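Local coordinates for putative phosphosugar isomerase (Silicibacter pomeroyi DSS-3, PDB 3FJ1), which is a putative phosphosugar isomerase with two SIS domains that probably binds phosphosugars or related carbohydrate derivatives, its exact reaction being unsettled, at residues Thr7-Ile16 / Val314-Ala322; Gly259-Glu267 / Arg301-Leu312. One frame throughout, in Å; residues are numbered along the deposited sequence.

Contact 1 of 2, residues Thr7-Ile16 / Val314-Ala322; sequences TRMRREIDEI and VSFYSMVEA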
ATOM      1  N   THR A   7     -13.937  23.197  17.873  1.00 13.30           N
ATOM      2  CA  THR A   7     -14.109  21.766  17.668  1.00 12.42           C
ATOM      3  C   THR A   7     -13.029  20.959  18.401  1.00 12.24           C
ATOM      4  O   THR A   7     -11.924  21.450  18.621  1.00 10.75           O
ATOM      5  CB  THR A   7     -14.005  21.354  16.161  1.00 12.15           C
ATOM      6  OG1 THR A   7     -12.676  21.620  15.668  1.00 11.76           O
ATOM      7  CG2 THR A   7     -15.074  22.102  15.274  1.00 12.12           C
ATOM      8  N   ARG A   8     -13.335  19.711  18.727  1.00 11.92           N
ATOM      9  CA  ARG A   8     -12.356  18.841  19.351  0.50 11.23           C
ATOM     10  C   ARG A   8     -11.154  18.674  18.418  1.00 11.89           C
ATOM     11  O   ARG A   8     -10.018  18.615  18.853  1.00 11.08           O
ATOM     12  CB  ARG A   8     -12.986  17.487  19.713  0.50 10.67           C
ATOM     13  CG  ARG A   8     -12.110  16.573  20.561  0.50  9.96           C
ATOM     14  CD  ARG A   8     -11.702  17.221  21.894  0.50  8.73           C
ATOM     15  NE  ARG A   8     -12.807  17.277  22.850  0.50  8.00           N
ATOM     16  CZ  ARG A   8     -12.798  17.985  23.977  0.50  7.29           C
ATOM     17  NH1 ARG A   8     -11.743  18.730  24.288  0.50  5.95           N
ATOM     18  NH2 ARG A   8     -13.874  17.960  24.774  0.50  6.97           N
HETATM   19  N   MSE A   9     -11.421  18.607  17.119  1.00 12.18           N
HETATM   20  CA  MSE A   9     -10.339  18.471  16.140  1.00 12.04           C
HETATM   21  C   MSE A   9      -9.392  19.645  16.261  1.00 11.57           C
HETATM   22  O   MSE A   9      -8.177  19.469  16.303  1.00 11.45           O
HETATM   23  CB  MSE A   9     -10.888  18.390  14.716  1.00 11.97           C
HETATM   24  CG  MSE A   9      -9.820  18.192  13.694  1.00 12.54           C
HETATM   25 SE   MSE A   9     -10.569  17.935  11.905  1.00 13.58          SE
HETATM   26  CE  MSE A   9      -8.897  17.799  10.874  1.00 11.95           C
ATOM     27  N   ARG A  10      -9.941  20.857  16.325  1.00 12.16           N
ATOM     28  CA  ARG A  10      -9.091  22.049  16.467  1.00 12.14           C
ATOM     29  C   ARG A  10      -8.341  22.074  17.796  1.00 11.87           C
ATOM     30  O   ARG A  10      -7.182  22.457  17.832  1.00 11.39           O
ATOM     31  CB  ARG A  10      -9.883  23.346  16.303  1.00 12.90           C
ATOM     32  CG  ARG A  10      -8.989  24.600  16.272  1.00 13.06           C
ATOM     33  CD  ARG A  10      -8.102  24.679  15.016  1.00 13.47           C
ATOM     34  NE  ARG A  10      -6.754  25.136  15.331  1.00 13.82           N
ATOM     35  CZ  ARG A  10      -5.792  25.319  14.425  1.00 13.60           C
ATOM     36  NH1 ARG A  10      -6.044  25.178  13.131  1.00 13.87           N
ATOM     37  NH2 ARG A  10      -4.597  25.714  14.812  1.00 14.24           N
ATOM     38  N   ARG A  11      -9.006  21.698  18.886  1.00 12.01           N
ATOM     39  CA  ARG A  11      -8.355  21.658  20.196  1.00 12.25           C
ATOM     40  C   ARG A  11      -7.112  20.764  20.089  1.00 11.85           C
ATOM     41  O   ARG A  11      -6.053  21.090  20.595  1.00 11.43           O
ATOM     42  CB  ARG A  11      -9.263  21.018  21.249  1.00 12.79           C
ATOM     43  CG  ARG A  11     -10.508  21.787  21.645  1.00 13.60           C
ATOM     44  CD  ARG A  11     -10.194  22.860  22.588  1.00 14.24           C
ATOM     45  NE  ARG A  11     -11.382  23.582  23.052  1.00 14.16           N
ATOM     46  CZ  ARG A  11     -11.339  24.780  23.607  1.00 13.95           C
ATOM     47  NH1 ARG A  11     -10.183  25.415  23.727  1.00 13.98           N
ATOM     48  NH2 ARG A  11     -12.465  25.375  23.991  1.00 14.18           N
ATOM     49  N   GLU A  12      -7.271  19.640  19.406  1.00 11.17           N
ATOM     50  CA  GLU A  12      -6.179  18.711  19.391  0.50 10.31           C
ATOM     51  C   GLU A  12      -5.059  19.188  18.451  1.00 10.77           C
ATOM     52  O   GLU A  12      -3.890  19.016  18.785  1.00 10.41           O
ATOM     53  CB  GLU A  12      -6.712  17.285  19.259  0.50  9.90           C
ATOM     54  CG  GLU A  12      -7.501  16.969  20.549  0.50  9.02           C
ATOM     55  CD  GLU A  12      -8.222  15.638  20.592  0.50  8.76           C
ATOM     56  OE1 GLU A  12      -7.982  14.765  19.736  0.50  8.23           O
ATOM     57  OE2 GLU A  12      -9.021  15.449  21.540  0.50  8.00           O
ATOM     58  N   ILE A  13      -5.395  19.851  17.349  1.00 10.44           N
ATOM     59  CA  ILE A  13      -4.389  20.464  16.487  1.00 10.48           C
ATOM     60  C   ILE A  13      -3.590  21.523  17.277  1.00 10.94           C
ATOM     61  O   ILE A  13      -2.352  21.609  17.128  1.00 12.30           O
ATOM     62  CB  ILE A  13      -5.026  21.102  15.219  1.00 10.39           C
ATOM     63  CG1 ILE A  13      -5.598  20.029  14.293  1.00 10.36           C
ATOM     64  CG2 ILE A  13      -3.991  21.944  14.470  1.00 10.22           C
ATOM     65  CD1 ILE A  13      -6.562  20.580  13.198  1.00  9.95           C
ATOM     66  N   ASP A  14      -4.251  22.316  18.112  0.50 10.46           N
ATOM     67  CA  ASP A  14      -3.542  23.345  18.880  0.50 10.76           C
ATOM     68  C   ASP A  14      -2.713  22.754  20.029  0.50 11.13           C
ATOM     69  O   ASP A  14      -1.870  23.442  20.612  0.50 11.77           O
ATOM     70  CB  ASP A  14      -4.503  24.406  19.376  0.50  9.84           C
ATOM     71  CG  ASP A  14      -4.928  25.343  18.274  0.50  9.57           C
ATOM     72  OD1 ASP A  14      -4.070  25.685  17.438  0.50  8.90           O
ATOM     73  OD2 ASP A  14      -6.115  25.719  18.225  0.50  8.59           O
ATOM     74  N   GLU A  15      -2.983  21.502  20.374  1.00 11.45           N
ATOM     75  CA  GLU A  15      -2.134  20.772  21.349  1.00 12.78           C
ATOM     76  C   GLU A  15      -0.959  20.027  20.720  1.00 11.00           C
ATOM     77  O   GLU A  15      -0.123  19.526  21.473  1.00  8.54           O
ATOM     78  CB  GLU A  15      -2.952  19.715  22.114  1.00 14.42           C
ATOM     79  CG  GLU A  15      -4.054  20.264  23.004  1.00 16.72           C
ATOM     80  CD  GLU A  15      -5.062  19.222  23.520  1.00 17.68           C
ATOM     81  OE1 GLU A  15      -5.093  18.075  23.011  1.00 20.84           O
ATOM     82  OE2 GLU A  15      -5.876  19.582  24.439  1.00 21.70           O
ATOM     83  N   ILE A  16      -0.897  19.921  19.373  1.00 10.86           N
ATOM     84  CA  ILE A  16       0.184  19.168  18.721  1.00 10.57           C
ATOM     85  C   ILE A  16       1.592  19.666  19.094  1.00 10.51           C
ATOM     86  O   ILE A  16       2.438  18.866  19.487  1.00 11.26           O
ATOM     87  CB  ILE A  16       0.012  19.050  17.170  1.00 10.43           C
ATOM     88  CG1 ILE A  16      -1.125  18.088  16.798  1.00 10.46           C
ATOM     89  CG2 ILE A  16       1.342  18.599  16.465  1.00  9.89           C
ATOM     90  CD1 ILE A  16      -1.576  18.169  15.318  1.00 10.21           C
ATOM     91  N   VAL A 314       0.385  19.038   9.467  1.00  7.29           N
ATOM     92  CA  VAL A 314      -0.250  19.917  10.472  1.00  7.53           C
ATOM     93  C   VAL A 314      -1.029  21.047   9.749  1.00  7.29           C
ATOM     94  O   VAL A 314      -2.194  21.358  10.109  1.00  7.47           O
ATOM     95  CB  VAL A 314       0.744  20.436  11.529  1.00  6.81           C
ATOM     96  CG1 VAL A 314       0.099  21.548  12.375  1.00  7.36           C
ATOM     97  CG2 VAL A 314       1.243  19.250  12.456  1.00  5.82           C
ATOM     98  N   SER A 315      -0.410  21.646   8.740  1.00  7.79           N
ATOM     99  CA  SER A 315      -1.098  22.677   7.953  1.00  7.92           C
ATOM    100  C   SER A 315      -2.349  22.092   7.263  1.00  8.66           C
ATOM    101  O   SER A 315      -3.408  22.724   7.205  1.00  8.68           O
ATOM    102  CB  SER A 315      -0.156  23.325   6.959  1.00  8.35           C
ATOM    103  OG  SER A 315       0.834  24.116   7.638  1.00  8.35           O
ATOM    104  N   PHE A 316      -2.211  20.881   6.741  1.00  8.67           N
ATOM    105  CA  PHE A 316      -3.346  20.217   6.105  1.00  8.92           C
ATOM    106  C   PHE A 316      -4.487  20.003   7.099  1.00  8.91           C
ATOM    107  O   PHE A 316      -5.657  20.243   6.770  1.00  8.39           O
ATOM    108  CB  PHE A 316      -2.920  18.870   5.495  1.00  9.00           C
ATOM    109  CG  PHE A 316      -4.075  18.085   4.914  1.00  9.21           C
ATOM    110  CD1 PHE A 316      -4.539  18.356   3.662  1.00  9.72           C
ATOM    111  CD2 PHE A 316      -4.692  17.084   5.634  1.00  9.39           C
ATOM    112  CE1 PHE A 316      -5.604  17.633   3.135  1.00 10.08           C
ATOM    113  CE2 PHE A 316      -5.759  16.383   5.116  1.00 10.00           C
ATOM    114  CZ  PHE A 316      -6.206  16.645   3.882  1.00  9.48           C
ATOM    115  N   TYR A 317      -4.151  19.492   8.284  1.00  8.51           N
ATOM    116  CA  TYR A 317      -5.152  19.229   9.324  1.00  9.24           C
ATOM    117  C   TYR A 317      -5.939  20.499   9.644  1.00  9.43           C
ATOM    118  O   TYR A 317      -7.164  20.498   9.792  1.00  8.72           O
ATOM    119  CB  TYR A 317      -4.492  18.727  10.611  1.00  9.55           C
ATOM    120  CG  TYR A 317      -3.882  17.321  10.595  1.00  9.37           C
ATOM    121  CD1 TYR A 317      -4.436  16.277   9.851  1.00  9.18           C
ATOM    122  CD2 TYR A 317      -2.805  17.027  11.425  1.00  9.22           C
ATOM    123  CE1 TYR A 317      -3.884  14.988   9.897  1.00  9.38           C
ATOM    124  CE2 TYR A 317      -2.250  15.742  11.472  1.00  9.05           C
ATOM    125  CZ  TYR A 317      -2.802  14.736  10.716  1.00  9.61           C
ATOM    126  OH  TYR A 317      -2.222  13.468  10.785  1.00 10.26           O
ATOM    127  N   SER A 318      -5.179  21.578   9.776  1.00  9.56           N
ATOM    128  CA  SER A 318      -5.707  22.905  10.038  1.00 10.94           C
ATOM    129  C   SER A 318      -6.644  23.357   8.900  1.00 10.71           C
ATOM    130  O   SER A 318      -7.730  23.842   9.165  1.00 10.07           O
ATOM    131  CB  SER A 318      -4.542  23.882  10.242  1.00 10.63           C
ATOM    132  OG  SER A 318      -5.027  25.201  10.439  1.00 12.12           O
HETATM  133  N   MSE A 319      -6.242  23.164   7.644  1.00 10.55           N
HETATM  134  CA  MSE A 319      -7.115  23.472   6.494  1.00 10.52           C
HETATM  135  C   MSE A 319      -8.443  22.687   6.562  1.00 10.18           C
HETATM  136  O   MSE A 319      -9.551  23.273   6.458  1.00  9.53           O
HETATM  137  CB  MSE A 319      -6.397  23.220   5.174  1.00 10.74           C
HETATM  138  CG  MSE A 319      -7.160  23.591   3.906  1.00 11.44           C
HETATM  139 SE   MSE A 319      -8.481  22.246   3.381  1.00 13.06          SE
HETATM  140  CE  MSE A 319      -7.212  20.911   2.673  1.00 12.18           C
ATOM    141  N   VAL A 320      -8.333  21.376   6.815  1.00 10.33           N
ATOM    142  CA  VAL A 320      -9.526  20.494   6.881  1.00 10.09           C
ATOM    143  C   VAL A 320     -10.466  20.913   8.019  1.00 10.41           C
ATOM    144  O   VAL A 320     -11.676  20.997   7.828  1.00 10.68           O
ATOM    145  CB  VAL A 320      -9.122  19.014   7.001  1.00  9.76           C
ATOM    146  CG1 VAL A 320     -10.334  18.096   7.332  1.00 10.21           C
ATOM    147  CG2 VAL A 320      -8.422  18.534   5.679  1.00  9.97           C
ATOM    148  N   GLU A 321      -9.922  21.218   9.187  1.00 10.83           N
ATOM    149  CA  GLU A 321     -10.781  21.631  10.304  1.00 11.20           C
ATOM    150  C   GLU A 321     -11.505  22.936   9.946  1.00 10.96           C
ATOM    151  O   GLU A 321     -12.702  23.083  10.232  1.00 11.66           O
ATOM    152  CB  GLU A 321      -9.972  21.757  11.591  1.00 11.54           C
ATOM    153  CG  GLU A 321     -10.815  21.943  12.847  1.00 11.58           C
ATOM    154  CD  GLU A 321     -11.397  23.330  13.036  1.00 11.35           C
ATOM    155  OE1 GLU A 321     -10.787  24.365  12.607  1.00 11.24           O
ATOM    156  OE2 GLU A 321     -12.479  23.389  13.687  1.00 11.73           O
ATOM    157  N   ALA A 322     -10.792  23.895   9.351  1.00 11.58           N
ATOM    158  CA  ALA A 322     -11.406  25.163   8.979  1.00 11.64           C
ATOM    159  C   ALA A 322     -12.491  24.922   7.917  1.00 12.56           C
ATOM    160  O   ALA A 322     -13.540  25.545   7.952  1.00 13.30           O
ATOM    161  CB  ALA A 322     -10.358  26.143   8.461  1.00 11.61           C
TER
HETATM  162  O   HOH W   1     -13.207  25.102  15.654  1.00 13.63           O
HETATM  163  O   HOH W   2      -8.435  25.086  11.495  1.00 13.98           O
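Glu321 and Thr7 hold the polar end, near the start of helix 8-41, of a nearly antiparallel helix pair: the segments 8-16 and 314-322 run at 158° to each other, their axes 9.8 Å apart. Thr7 OG1 donates to Glu321 OE2 at 2.7 Å, meeting the oxygen on its anti side and somewhat out of the carboxylate plane. The same hydroxyl accepts from Arg10 N as the N-cap of helix 8-41, a double role allowed by chi1 of 64°, which turns OG1 back over the helix start. A water joins Thr7 N to Glu321 OE2 as well.

Arg10 lies across Glu321, guanidinium and carboxylate planes 83° apart, without direct ion pairing. Its NH1 instead donates to Ser318 OG at 2.9 Å, in the guanidinium plane, and to a second water that gives its protons to Ser318 O and Glu321 OE1. NE and NH2 grip the two oxygens of Asp14 side-on, NH2 to OD1 at 2.7 Å, and Ile13 CG2 sits over the centre of one guanidinium face. Ser318 OG also bonds to Ile193 O. With an alanine here the NH1 bond to Ser318 OG goes, and Asp14 would probably be left without its charge partner and free to turn.

Apolar packing fills the rest. The extended chain of Met9, present as selenomethionine, slides past Glu321, SE 3.9 Å from Glu321 CB, and its CE reaches Val320 CG1 at 3.8 Å. Ile13 CD1 lies 3.8 Å from Tyr317 CB, and Ile16 CG2 meets Val314 CG2 tip to tip at 4.1 Å. The Tyr317 hydroxyl bonds to Glu222.

The buried carboxylate of Glu321 is thus satisfied by one hydroxyl and two waters, and the nearby Arg10 charge would probably favour its ionised form.

Contact 2 of 2, residues Gly259-Glu267 / Arg301-Leu312; sequences GFAAGDAAE and RSGHALTDPLSL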
ATOM      1  N   GLY A 259      -0.328  19.038  -3.855  1.00  8.74           N
ATOM      2  CA  GLY A 259       0.980  18.409  -3.880  1.00  9.09           C
ATOM      3  C   GLY A 259       1.780  18.651  -2.607  1.00  9.17           C
ATOM      4  O   GLY A 259       2.146  19.789  -2.307  1.00 10.28           O
ATOM      5  N   PHE A 260       2.027  17.566  -1.872  1.00  8.48           N
ATOM      6  CA  PHE A 260       2.856  17.565  -0.671  1.00  8.68           C
ATOM      7  C   PHE A 260       4.322  17.502  -1.076  1.00  9.24           C
ATOM      8  O   PHE A 260       4.816  16.449  -1.490  1.00  9.42           O
ATOM      9  CB  PHE A 260       2.479  16.414   0.265  1.00  8.20           C
ATOM     10  CG  PHE A 260       1.168  16.645   0.985  1.00  8.22           C
ATOM     11  CD1 PHE A 260       1.142  17.396   2.125  1.00  7.89           C
ATOM     12  CD2 PHE A 260      -0.027  16.122   0.510  1.00  7.81           C
ATOM     13  CE1 PHE A 260      -0.053  17.608   2.803  1.00  8.53           C
ATOM     14  CE2 PHE A 260      -1.213  16.312   1.175  1.00  7.80           C
ATOM     15  CZ  PHE A 260      -1.241  17.041   2.307  1.00  8.48           C
ATOM     16  N   ALA A 261       4.985  18.656  -0.983  1.00  9.77           N
ATOM     17  CA  ALA A 261       6.429  18.776  -1.275  1.00 10.35           C
ATOM     18  C   ALA A 261       7.241  19.137  -0.024  1.00 10.67           C
ATOM     19  O   ALA A 261       6.995  20.169   0.601  1.00  9.82           O
ATOM     20  CB  ALA A 261       6.665  19.836  -2.371  1.00 10.26           C
ATOM     21  N   ALA A 262       8.174  18.264   0.359  1.00 10.66           N
ATOM     22  CA  ALA A 262       9.117  18.525   1.421  1.00 10.63           C
ATOM     23  C   ALA A 262      10.353  19.151   0.781  1.00 10.42           C
ATOM     24  O   ALA A 262      10.537  19.062  -0.435  1.00 11.53           O
ATOM     25  CB  ALA A 262       9.503  17.197   2.139  1.00  9.86           C
ATOM     26  N   GLY A 263      11.190  19.795   1.594  1.00 10.60           N
ATOM     27  CA  GLY A 263      12.468  20.360   1.126  1.00 10.66           C
ATOM     28  C   GLY A 263      13.516  19.265   1.060  1.00 10.73           C
ATOM     29  O   GLY A 263      14.472  19.241   1.846  1.00 10.97           O
ATOM     30  N   ASP A 264      13.344  18.372   0.095  1.00 10.86           N
ATOM     31  CA  ASP A 264      14.218  17.239  -0.106  1.00 10.36           C
ATOM     32  C   ASP A 264      14.428  17.049  -1.606  1.00 10.80           C
ATOM     33  O   ASP A 264      14.059  17.917  -2.402  1.00  9.80           O
ATOM     34  CB  ASP A 264      13.635  15.997   0.611  1.00 10.90           C
ATOM     35  CG  ASP A 264      12.373  15.438  -0.060  1.00 10.87           C
ATOM     36  OD1 ASP A 264      11.915  16.048  -1.044  1.00 10.30           O
ATOM     37  OD2 ASP A 264      11.878  14.360   0.427  1.00 11.28           O
ATOM     38  N   ALA A 265      15.043  15.934  -1.987  1.00 10.91           N
ATOM     39  CA  ALA A 265      15.340  15.645  -3.403  1.00 10.54           C
ATOM     40  C   ALA A 265      14.100  15.485  -4.287  1.00 10.12           C
ATOM     41  O   ALA A 265      14.188  15.598  -5.507  1.00  9.34           O
ATOM     42  CB  ALA A 265      16.228  14.388  -3.513  1.00 10.20           C
ATOM     43  N   ALA A 266      12.945  15.238  -3.660  1.00  9.75           N
ATOM     44  CA  ALA A 266      11.683  15.074  -4.378  1.00  9.33           C
ATOM     45  C   ALA A 266      10.935  16.390  -4.591  1.00  9.52           C
ATOM     46  O   ALA A 266       9.923  16.419  -5.304  1.00 10.08           O
ATOM     47  CB  ALA A 266      10.792  14.098  -3.633  1.00  8.82           C
ATOM     48  N   GLU A 267      11.437  17.480  -4.024  1.00  9.42           N
ATOM     49  CA  GLU A 267      10.750  18.753  -4.161  1.00  9.62           C
ATOM     50  C   GLU A 267      10.648  19.150  -5.627  1.00  9.64           C
ATOM     51  O   GLU A 267       9.573  19.469  -6.104  1.00  9.43           O
ATOM     52  CB  GLU A 267      11.471  19.872  -3.375  1.00  9.49           C
ATOM     53  CG  GLU A 267      10.582  21.087  -3.149  1.00  9.82           C
ATOM     54  CD  GLU A 267      11.259  22.230  -2.429  1.00  9.93           C
ATOM     55  OE1 GLU A 267      12.481  22.186  -2.202  1.00 10.82           O
ATOM     56  OE2 GLU A 267      10.554  23.191  -2.078  1.00 10.06           O
ATOM     57  N   ARG A 301       9.142  25.155   6.607  1.00 11.06           N
ATOM     58  CA  ARG A 301      10.196  24.188   6.534  1.00 10.53           C
ATOM     59  C   ARG A 301      10.759  23.939   7.949  1.00 11.17           C
ATOM     60  O   ARG A 301      10.692  24.819   8.818  1.00 10.70           O
ATOM     61  CB  ARG A 301      11.274  24.646   5.553  1.00 10.39           C
ATOM     62  CG  ARG A 301      10.825  24.689   4.107  1.00 10.19           C
ATOM     63  CD  ARG A 301      10.695  23.293   3.531  1.00 10.02           C
ATOM     64  NE  ARG A 301      10.288  23.235   2.132  1.00  9.86           N
ATOM     65  CZ  ARG A 301       9.194  22.624   1.667  1.00  9.54           C
ATOM     66  NH1 ARG A 301       8.317  22.021   2.471  1.00  9.37           N
ATOM     67  NH2 ARG A 301       8.983  22.605   0.358  1.00  9.96           N
ATOM     68  N   SER A 302      11.290  22.736   8.153  1.00 10.99           N
ATOM     69  CA  SER A 302      11.653  22.232   9.481  1.00 10.67           C
ATOM     70  C   SER A 302      13.144  22.189   9.854  1.00 11.01           C
ATOM     71  O   SER A 302      13.462  22.030  11.029  1.00 11.52           O
ATOM     72  CB  SER A 302      11.090  20.822   9.628  1.00 10.07           C
ATOM     73  OG  SER A 302      11.850  19.897   8.897  1.00 10.09           O
ATOM     74  N   GLY A 303      14.033  22.331   8.874  1.00 11.13           N
ATOM     75  CA  GLY A 303      15.470  22.154   9.099  1.00 11.63           C
ATOM     76  C   GLY A 303      16.042  20.846   8.583  1.00 11.65           C
ATOM     77  O   GLY A 303      17.259  20.692   8.504  1.00 11.22           O
ATOM     78  N   HIS A 304      15.174  19.891   8.228  1.00 11.35           N
ATOM     79  CA  HIS A 304      15.635  18.575   7.729  1.00 10.97           C
ATOM     80  C   HIS A 304      14.571  17.952   6.825  1.00 11.33           C
ATOM     81  O   HIS A 304      13.373  18.024   7.110  1.00 10.83           O
ATOM     82  CB  HIS A 304      15.941  17.629   8.899  1.00 10.39           C
ATOM     83  CG  HIS A 304      16.717  16.408   8.514  1.00 10.22           C
ATOM     84  ND1 HIS A 304      16.135  15.297   7.941  1.00 10.05           N
ATOM     85  CD2 HIS A 304      18.037  16.122   8.635  1.00 10.23           C
ATOM     86  CE1 HIS A 304      17.064  14.387   7.707  1.00  9.84           C
ATOM     87  NE2 HIS A 304      18.228  14.863   8.124  1.00  9.66           N
ATOM     88  N   ALA A 305      15.026  17.324   5.743  1.00 11.48           N
ATOM     89  CA  ALA A 305      14.158  16.639   4.797  1.00 10.54           C
ATOM     90  C   ALA A 305      13.142  15.730   5.470  1.00 10.57           C
ATOM     91  O   ALA A 305      11.975  15.686   5.065  1.00 10.77           O
ATOM     92  CB  ALA A 305      14.994  15.794   3.852  1.00 11.51           C
ATOM     93  N   LEU A 306      13.557  14.969   6.486  1.00  9.61           N
ATOM     94  CA  LEU A 306      12.672  13.953   7.055  1.00  9.21           C
ATOM     95  C   LEU A 306      11.585  14.465   8.021  1.00  9.05           C
ATOM     96  O   LEU A 306      10.601  13.791   8.256  1.00  8.49           O
ATOM     97  CB  LEU A 306      13.510  12.843   7.713  1.00  8.73           C
ATOM     98  CG  LEU A 306      14.329  12.016   6.707  1.00  8.77           C
ATOM     99  CD1 LEU A 306      15.227  10.993   7.421  1.00  8.42           C
ATOM    100  CD2 LEU A 306      13.378  11.352   5.721  1.00  8.71           C
ATOM    101  N   THR A 307      11.788  15.636   8.604  1.00  9.23           N
ATOM    102  CA  THR A 307      10.802  16.244   9.488  1.00  9.38           C
ATOM    103  C   THR A 307       9.847  17.168   8.715  1.00  9.64           C
ATOM    104  O   THR A 307       8.761  17.472   9.198  1.00 10.60           O
ATOM    105  CB  THR A 307      11.493  17.009  10.672  1.00  9.53           C
ATOM    106  OG1 THR A 307      12.651  17.695  10.182  1.00  9.93           O
ATOM    107  CG2 THR A 307      11.953  16.007  11.782  1.00  9.22           C
ATOM    108  N   ASP A 308      10.208  17.569   7.498  1.00  9.50           N
ATOM    109  CA  ASP A 308       9.372  18.481   6.716  1.00  9.83           C
ATOM    110  C   ASP A 308       7.926  18.027   6.543  1.00  9.14           C
ATOM    111  O   ASP A 308       7.023  18.833   6.674  1.00  9.56           O
ATOM    112  CB  ASP A 308       9.987  18.812   5.346  1.00  9.43           C
ATOM    113  CG  ASP A 308      10.993  19.988   5.385  1.00  9.85           C
ATOM    114  OD1 ASP A 308      11.279  20.577   6.458  1.00  8.64           O
ATOM    115  OD2 ASP A 308      11.515  20.292   4.301  1.00  9.53           O
ATOM    116  N   PRO A 309       7.695  16.738   6.226  1.00  8.88           N
ATOM    117  CA  PRO A 309       6.310  16.296   6.051  1.00  8.53           C
ATOM    118  C   PRO A 309       5.389  16.498   7.260  1.00  8.78           C
ATOM    119  O   PRO A 309       4.205  16.698   7.064  1.00  9.38           O
ATOM    120  CB  PRO A 309       6.457  14.818   5.663  1.00  8.76           C
ATOM    121  CG  PRO A 309       7.797  14.749   5.020  1.00  8.80           C
ATOM    122  CD  PRO A 309       8.646  15.669   5.868  1.00  9.06           C
ATOM    123  N   LEU A 310       5.927  16.466   8.475  1.00  8.30           N
ATOM    124  CA  LEU A 310       5.113  16.680   9.662  1.00  9.15           C
ATOM    125  C   LEU A 310       4.554  18.107   9.700  1.00  8.55           C
ATOM    126  O   LEU A 310       3.395  18.336  10.096  1.00  8.11           O
ATOM    127  CB  LEU A 310       5.906  16.353  10.922  1.00 10.12           C
ATOM    128  CG  LEU A 310       6.162  14.860  11.207  1.00 10.49           C
ATOM    129  CD1 LEU A 310       7.150  14.782  12.335  1.00 11.67           C
ATOM    130  CD2 LEU A 310       4.863  14.077  11.504  1.00 11.16           C
ATOM    131  N   SER A 311       5.355  19.078   9.268  1.00  8.86           N
ATOM    132  CA  SER A 311       4.869  20.440   9.215  1.00  9.07           C
ATOM    133  C   SER A 311       3.699  20.533   8.183  1.00  8.82           C
ATOM    134  O   SER A 311       2.651  21.143   8.426  1.00  8.28           O
ATOM    135  CB  SER A 311       6.041  21.368   8.852  1.00  8.60           C
ATOM    136  OG  SER A 311       5.565  22.674   8.570  1.00  9.75           O
ATOM    137  N   LEU A 312       3.869  19.895   7.035  1.00  8.37           N
ATOM    138  CA  LEU A 312       2.855  19.935   5.974  1.00  8.45           C
ATOM    139  C   LEU A 312       1.520  19.321   6.406  1.00  7.96           C
ATOM    140  O   LEU A 312       0.471  19.855   6.119  1.00  8.01           O
ATOM    141  CB  LEU A 312       3.372  19.186   4.737  1.00  8.22           C
ATOM    142  CG  LEU A 312       4.718  19.607   4.162  1.00  8.48           C
ATOM    143  CD1 LEU A 312       5.062  18.780   2.928  1.00  7.92           C
ATOM    144  CD2 LEU A 312       4.679  21.119   3.824  1.00  9.14           C
TER
HETATM  145  O   HOH W   3      12.411  13.304   2.839  1.00 16.76           O
HETATM  146  O   HOH W   4      11.980  24.129   0.172  1.00 22.19           O
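The loop that follows strand 257-259 of the second SIS domain's parallel sheet packs here against the turn leading into helix 308-326, with Arg301 and Asp308 reaching into its backbone. A bend at chi2 (-73°) lays the Arg301 guanidinium flat over the peptide between Ala262 and Gly263, Gly263 N standing above its centre. NH1 donates to Ala261 O at 2.9 Å, on a lone pair in the carbonyl plane, and NH2 adds a weak bond to the same oxygen. NH2 also forms a salt bridge with Glu267 OE2 at 3.0 Å; the donor comes from above the carboxylate plane, the two flat groups being turned 77° apart. A water spans Arg301 NE and Glu267 OE2, and Thr288 OG1 is a further partner of that oxygen.

Asp308 divides its oxygens between the two sides. OD2 takes Gly263 N at 2.8 Å on its anti lone pair, while OD1 accepts from both Ser302 N and Ser302 OG, which approach from opposite faces of the carboxylate. Gly263 centres an inverse gamma turn, and a CB there would clash with Asp308 OD2.

Ala262 and Ala305 allow close approach: Ala262 CB rests 3.6 Å from Asp308 CB and Asp264 CB is 3.5 Å from Ala305 CB. Leu312 CD1 touches Ala261 O, and Leu312 CB meets the Phe260 ring at its edge, 3.9 Å from CD1.

Asp264 OD1 accepts from Ala266 N, capping the turn that leads into helix 267-279; its OD2 bonds to Tyr84 OH of the second subunit, placing the loop beside the dimer partner. Such a loop at the C-terminal end of a central strand belongs to the alpha-beta-alpha sandwich of the SIS domain, here fastened by the Glu267-Arg301 salt bridge, which Asp308 joins by charge alone, at long range.

Helix 308-326 serves both contacts: its first turns pack on loop 259-267 in contact 2, and its later turns lie along helix 8-41 in contact 1. The centres of the two contacts are about 19 Å apart, yet they touch where Phe316 CD1 lies 3.8 Å from Phe260 CZ. Along the chain, contact 2 is nested within the loop closed by contact 1, which brings residues at least 298 positions apart together near the two chain ends. Contact 1 is a buried helix pair untouched by the second subunit, whereas contact 2 is partly buried and reaches Tyr84 of that subunit.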